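Local coordinates for GrpB family protein (Enterococcus faecalis, PDB 2NRK) that is of unknown function but belongs to the GrpB (UPF0157) family, whose place in the nucleotidyltransferase clan hints at a nucleotidyltransferase-like activity, at residues E10-W15 / A50-D55; E38-T43 / D55-V60. All coordinates share one frame; numbering follows the deposited sequence.

Contact 1: E10-W15 / A50-D55; sequences EYQPAW and AKPIID
Trp15 meets the loop 50-53 and the first strand residue, Ile54, touching Ala50, Pro52 and Ile54 at successive points of its side chain. The six-membered ring reaches Ala50, where CH2 lies 3.7 Å from the methyl CB and 3.6 Å from the carbonyl O of the same residue. At the pyrrole nitrogen, NE1 of Trp15 sits 3.7 Å from CB of Pro52, the two side chains crossing at a slant. Nearer the backbone, CD1 of Ile54 fits against CB of Trp15 at 3.6 Å and also touches CG and CD1 of the indole; it is the far end of the isoleucine that closes the distance. CG of Trp15 is anti to the carbonyl carbon (chi1 -71°), on the side of CB from which the indole meets 50-54. Gln12 also takes part: its CB stands 3.5 Å above one face of the indole, offset toward the rim, while NE2 passes 3.9 Å from CB of Pro52 and is hydrogen-bonded to OG1 of Thr9. The backbone bond from N of Trp15 to O of Gln12, 2.9 Å, ties the tryptophan to this residue. Pro52 is the centre of an inverse gamma turn, which bends the chain just before strand 54-60. From outside the two segments, Thr43 packs on both Trp15 and Ile54. The arrangement is apolar packing of the first turn of helix 14-30 on the loop that enters strand 54-60 of the mixed sheet.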
loop_
_atom_site.group_PDB
_atom_site.type_symbol
_atom_site.label_atom_id
_atom_site.label_comp_id
_atom_site.label_asym_id
_atom_site.label_seq_id
_atom_site.Cartn_x
_atom_site.Cartn_y
_atom_site.Cartn_z
ATOM N N GLU A 10 -2.851 25.266 17.959
ATOM C CA GLU A 10 -2.934 25.543 16.532
ATOM C C GLU A 10 -1.682 24.961 15.870
ATOM O O GLU A 10 -0.679 24.682 16.546
ATOM C CB GLU A 10 -3.066 27.045 16.266
ATOM C CG GLU A 10 -4.422 27.628 16.719
ATOM C CD GLU A 10 -5.628 26.874 16.178
ATOM O OE1 GLU A 10 -5.698 26.621 14.950
ATOM O OE2 GLU A 10 -6.521 26.519 16.984
ATOM N N TYR A 11 -1.763 24.730 14.571
ATOM C CA TYR A 11 -0.644 24.153 13.827
ATOM C C TYR A 11 0.641 24.948 14.089
ATOM O O TYR A 11 0.613 26.176 14.150
ATOM C CB TYR A 11 -0.956 24.190 12.334
ATOM C CG TYR A 11 0.165 23.649 11.498
ATOM C CD1 TYR A 11 0.397 22.276 11.432
ATOM C CD2 TYR A 11 1.001 24.501 10.777
ATOM C CE1 TYR A 11 1.438 21.761 10.680
ATOM C CE2 TYR A 11 2.029 23.996 10.010
ATOM C CZ TYR A 11 2.264 22.641 9.976
ATOM O OH TYR A 11 3.284 22.145 9.202
ATOM N N GLN A 12 1.756 24.236 14.254
ATOM C CA GLN A 12 3.065 24.884 14.387
ATOM C C GLN A 12 3.970 24.502 13.202
ATOM O O GLN A 12 4.358 23.344 13.081
ATOM C CB GLN A 12 3.730 24.481 15.706
ATOM C CG GLN A 12 2.925 24.852 16.958
ATOM C CD GLN A 12 3.572 24.344 18.242
ATOM O OE1 GLN A 12 4.787 24.450 18.415
ATOM N NE2 GLN A 12 2.757 23.805 19.162
ATOM N N PRO A 13 4.310 25.473 12.321
ATOM C CA PRO A 13 5.191 25.126 11.201
ATOM C C PRO A 13 6.491 24.486 11.652
ATOM O O PRO A 13 7.082 23.717 10.881
ATOM C CB PRO A 13 5.495 26.489 10.532
ATOM C CG PRO A 13 4.378 27.371 10.912
ATOM C CD PRO A 13 3.883 26.889 12.274
ATOM N N ALA A 14 6.918 24.780 12.886
ATOM C CA ALA A 14 8.138 24.224 13.449
ATOM C C ALA A 14 8.093 22.705 13.600
ATOM O O ALA A 14 9.153 22.072 13.714
ATOM C CB ALA A 14 8.448 24.852 14.802
ATOM N N TRP A 15 6.887 22.125 13.620
ATOM C CA TRP A 15 6.783 20.674 13.718
ATOM C C TRP A 15 7.536 19.985 12.573
ATOM O O TRP A 15 8.047 18.872 12.730
ATOM C CB TRP A 15 5.304 20.265 13.692
ATOM C CG TRP A 15 4.586 20.637 14.973
ATOM C CD1 TRP A 15 5.137 20.837 16.208
ATOM C CD2 TRP A 15 3.172 20.789 15.127
ATOM N NE1 TRP A 15 4.138 21.146 17.130
ATOM C CE2 TRP A 15 2.924 21.090 16.493
ATOM C CE3 TRP A 15 2.087 20.663 14.247
ATOM C CZ2 TRP A 15 1.629 21.344 16.988
ATOM C CZ3 TRP A 15 0.791 20.890 14.743
ATOM C CH2 TRP A 15 0.581 21.228 16.103
ATOM N N ALA A 50 -3.321 20.374 16.478
ATOM C CA ALA A 50 -2.853 19.061 16.940
ATOM C C ALA A 50 -2.170 19.133 18.291
ATOM O O ALA A 50 -1.655 20.165 18.663
ATOM C CB ALA A 50 -1.844 18.483 15.943
ATOM N N LYS A 51 -2.119 18.007 18.983
ATOM C CA LYS A 51 -1.199 17.871 20.105
ATOM C C LYS A 51 0.217 17.967 19.534
ATOM O O LYS A 51 0.489 17.388 18.471
ATOM C CB LYS A 51 -1.364 16.521 20.760
ATOM C CG LYS A 51 -2.677 16.443 21.516
ATOM C CD LYS A 51 -3.125 15.024 21.699
ATOM C CE LYS A 51 -2.320 14.268 22.725
ATOM N NZ LYS A 51 -3.282 13.577 23.676
ATOM N N PRO A 52 1.099 18.726 20.203
ATOM C CA PRO A 52 2.465 18.915 19.688
ATOM C C PRO A 52 3.362 17.717 19.973
ATOM O O PRO A 52 4.371 17.837 20.703
ATOM C CB PRO A 52 2.951 20.151 20.445
ATOM C CG PRO A 52 2.219 20.132 21.704
ATOM C CD PRO A 52 0.858 19.526 21.423
ATOM N N ILE A 53 2.961 16.568 19.435
ATOM C CA ILE A 53 3.710 15.322 19.541
ATOM C C ILE A 53 3.952 14.873 18.098
ATOM O O ILE A 53 2.999 14.676 17.330
ATOM C CB ILE A 53 2.904 14.209 20.265
ATOM C CG1 ILE A 53 2.516 14.672 21.683
ATOM C CG2 ILE A 53 3.713 12.925 20.320
ATOM C CD1 ILE A 53 1.600 13.693 22.399
ATOM N N ILE A 54 5.222 14.758 17.726
ATOM C CA ILE A 54 5.551 14.441 16.335
ATOM C C ILE A 54 5.480 12.928 16.161
ATOM O O ILE A 54 6.159 12.196 16.893
ATOM C CB ILE A 54 6.977 14.900 15.939
ATOM C CG1 ILE A 54 7.272 16.375 16.304
ATOM C CG2 ILE A 54 7.231 14.644 14.437
ATOM C CD1 ILE A 54 6.377 17.382 15.622
ATOM N N ASP A 55 4.686 12.479 15.186
ATOM C CA ASP A 55 4.628 11.053 14.816
ATOM C C ASP A 55 5.523 10.727 13.636
ATOM O O ASP A 55 5.459 11.418 12.568
ATOM C CB ASP A 55 3.202 10.618 14.456
ATOM C CG ASP A 55 2.269 10.709 15.638
ATOM O OD1 ASP A 55 2.312 9.801 16.487
ATOM O OD2 ASP A 55 1.502 11.707 15.710
#

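Contact 2: E38-T43 / D55-V60; sequences EHIGST and DFLVIV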
loop_
_atom_site.group_PDB
_atom_site.type_symbol
_atom_site.label_atom_id
_atom_site.label_comp_id
_atom_site.label_asym_id
_atom_site.label_seq_id
_atom_site.Cartn_x
_atom_site.Cartn_y
_atom_site.Cartn_z
ATOM N N GLU A 38 8.908 8.602 7.412
ATOM C CA GLU A 38 7.836 9.518 6.981
ATOM C C GLU A 38 7.255 10.265 8.196
ATOM O O GLU A 38 7.087 9.691 9.281
ATOM C CB GLU A 38 6.701 8.712 6.315
ATOM C CG GLU A 38 7.062 8.054 4.963
ATOM C CD GLU A 38 6.801 8.908 3.755
ATOM O OE1 GLU A 38 6.552 10.146 3.865
ATOM O OE2 GLU A 38 6.875 8.322 2.643
ATOM N N HIS A 39 6.905 11.524 7.966
ATOM C CA HIS A 39 6.179 12.307 8.961
ATOM C C HIS A 39 4.710 11.959 8.783
ATOM O O HIS A 39 4.153 12.067 7.672
ATOM C CB HIS A 39 6.433 13.794 8.634
ATOM C CG HIS A 39 5.986 14.737 9.702
ATOM N ND1 HIS A 39 6.048 16.095 9.521
ATOM C CD2 HIS A 39 5.452 14.540 10.933
ATOM C CE1 HIS A 39 5.581 16.709 10.599
ATOM N NE2 HIS A 39 5.214 15.789 11.477
ATOM N N ILE A 40 4.069 11.527 9.865
ATOM C CA ILE A 40 2.681 11.100 9.805
ATOM C C ILE A 40 1.911 11.761 10.942
ATOM O O ILE A 40 2.462 12.589 11.702
ATOM C CB ILE A 40 2.542 9.569 9.806
ATOM C CG1 ILE A 40 3.214 8.930 11.042
ATOM C CG2 ILE A 40 3.080 8.992 8.497
ATOM C CD1 ILE A 40 2.597 7.597 11.496
ATOM N N GLY A 41 0.627 11.424 11.048
ATOM C CA GLY A 41 -0.216 11.929 12.143
ATOM C C GLY A 41 -0.579 13.389 11.935
ATOM O O GLY A 41 -0.254 13.951 10.896
ATOM N N SER A 42 -1.236 13.992 12.925
ATOM C CA SER A 42 -1.775 15.349 12.682
ATOM C C SER A 42 -0.694 16.388 12.460
ATOM O O SER A 42 -0.932 17.361 11.705
ATOM C CB SER A 42 -2.711 15.763 13.809
ATOM O OG SER A 42 -3.870 14.946 13.732
ATOM N N THR A 43 0.488 16.212 13.069
ATOM C CA THR A 43 1.520 17.267 12.893
ATOM C C THR A 43 2.117 17.291 11.475
ATOM O O THR A 43 2.821 18.244 11.113
ATOM C CB THR A 43 2.667 17.229 13.958
ATOM O OG1 THR A 43 3.497 16.084 13.718
ATOM C CG2 THR A 43 2.113 17.259 15.400
ATOM N N ASP A 55 4.686 12.479 15.186
ATOM C CA ASP A 55 4.628 11.053 14.816
ATOM C C ASP A 55 5.523 10.727 13.636
ATOM O O ASP A 55 5.459 11.418 12.568
ATOM C CB ASP A 55 3.202 10.618 14.456
ATOM C CG ASP A 55 2.269 10.709 15.638
ATOM O OD1 ASP A 55 2.312 9.801 16.487
ATOM O OD2 ASP A 55 1.502 11.707 15.710
ATOM N N PHE A 56 6.302 9.660 13.810
ATOM C CA PHE A 56 7.239 9.116 12.797
ATOM C C PHE A 56 6.806 7.736 12.348
ATOM O O PHE A 56 6.470 6.872 13.193
ATOM C CB PHE A 56 8.673 9.001 13.361
ATOM C CG PHE A 56 9.231 10.300 13.859
ATOM C CD1 PHE A 56 10.143 11.014 13.088
ATOM C CD2 PHE A 56 8.831 10.826 15.082
ATOM C CE1 PHE A 56 10.631 12.264 13.510
ATOM C CE2 PHE A 56 9.324 12.063 15.516
ATOM C CZ PHE A 56 10.230 12.790 14.727
ATOM N N LEU A 57 6.771 7.542 11.021
ATOM C CA LEU A 57 6.549 6.212 10.426
ATOM C C LEU A 57 7.890 5.758 9.883
ATOM O O LEU A 57 8.456 6.410 9.017
ATOM C CB LEU A 57 5.505 6.279 9.305
ATOM C CG LEU A 57 5.272 4.954 8.530
ATOM C CD1 LEU A 57 4.812 3.821 9.456
ATOM C CD2 LEU A 57 4.228 5.151 7.417
ATOM N N VAL A 58 8.434 4.711 10.471
ATOM C CA VAL A 58 9.734 4.195 10.055
ATOM C C VAL A 58 9.485 2.815 9.419
ATOM O O VAL A 58 8.919 1.916 10.063
ATOM C CB VAL A 58 10.682 4.057 11.276
ATOM C CG1 VAL A 58 11.994 3.467 10.832
ATOM C CG2 VAL A 58 10.925 5.412 11.935
ATOM N N ILE A 59 9.929 2.658 8.175
ATOM C CA ILE A 59 9.704 1.417 7.436
ATOM C C ILE A 59 11.051 0.738 7.290
ATOM O O ILE A 59 12.011 1.359 6.800
ATOM C CB ILE A 59 9.091 1.731 6.041
ATOM C CG1 ILE A 59 7.793 2.518 6.228
ATOM C CG2 ILE A 59 8.895 0.435 5.295
ATOM C CD1 ILE A 59 7.265 3.077 4.882
ATOM N N VAL A 60 11.138 -0.514 7.736
ATOM C CA VAL A 60 12.410 -1.257 7.759
ATOM C C VAL A 60 12.342 -2.563 6.971
ATOM O O VAL A 60 11.248 -3.101 6.717
ATOM C CB VAL A 60 12.869 -1.590 9.237
ATOM C CG1 VAL A 60 13.090 -0.290 10.011
ATOM C CG2 VAL A 60 11.841 -2.514 9.951
HETATM O O HOH W 1 2.070 13.810 14.047
#
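CG of His39 is anti to the backbone N (chi1 -169°), and the ring edge meets two oxygens in its plane: CD2 lies 3.5 Å from O of Asp55, and NE2 shares a 2.8 Å hydrogen bond with OG1 of Thr43, either of which could be the donor. In Ile40, CG1 stands between the backbone N and the carbonyl carbon (chi1 57°) and lies 3.8 Å from CB of Asp55. Its other branch, CG2, packs 3.7 Å from CB of Leu57, the side chains crossing at about a right angle. His39 and Ile40 thus serve opposite faces of an antiparallel strand pair. Glu38 and Leu57 form a hydrogen-bonded pair with two nearly straight 2.8 Å bonds, N of Glu38 to O of Leu57 and N of Leu57 to O of Glu38. The bond from N of Ile40 to O of Asp55 is 3.0 Å, with its donor above the carbonyl plane. Beside Ile40 and Asp55, one water donates to O of Ile40 and, at 2.7 Å, to OD2 of Asp55, and accepts from N of Thr43 and N of Asp55. The other carboxylate oxygen, OD1, is hydrogen-bonded to NE2 of His104, while Phe19 stacks on the His39 ring. With both oxygens engaged, rotation of the Asp55 carboxylate should be restrained, and the four-bonded water links the 3-10 segment at Thr43 to strand 54-60.

From the N terminus, residues 10-15 lead into helix 14-30, which is followed by strand 34-40, Gly41 and a 3-10 segment from Ser42; the chain then runs through 50-53 into strand 54-60. Contact 1 closes the longer loop, with 34 residues between its segments, whereas contact 2 closes a shorter one of 11. Their segments alternate along the chain, so the two loops cross. Asp55 lies in the ranges of both, though it meets only 38-43. The centres are about 13 Å apart, and Thr43 bridges them: its CB lies 3.5 Å from CE3 of Trp15. Together they tie the start of helix 14-30 and strand 34-40, outermost within this chain, to strand 54-60.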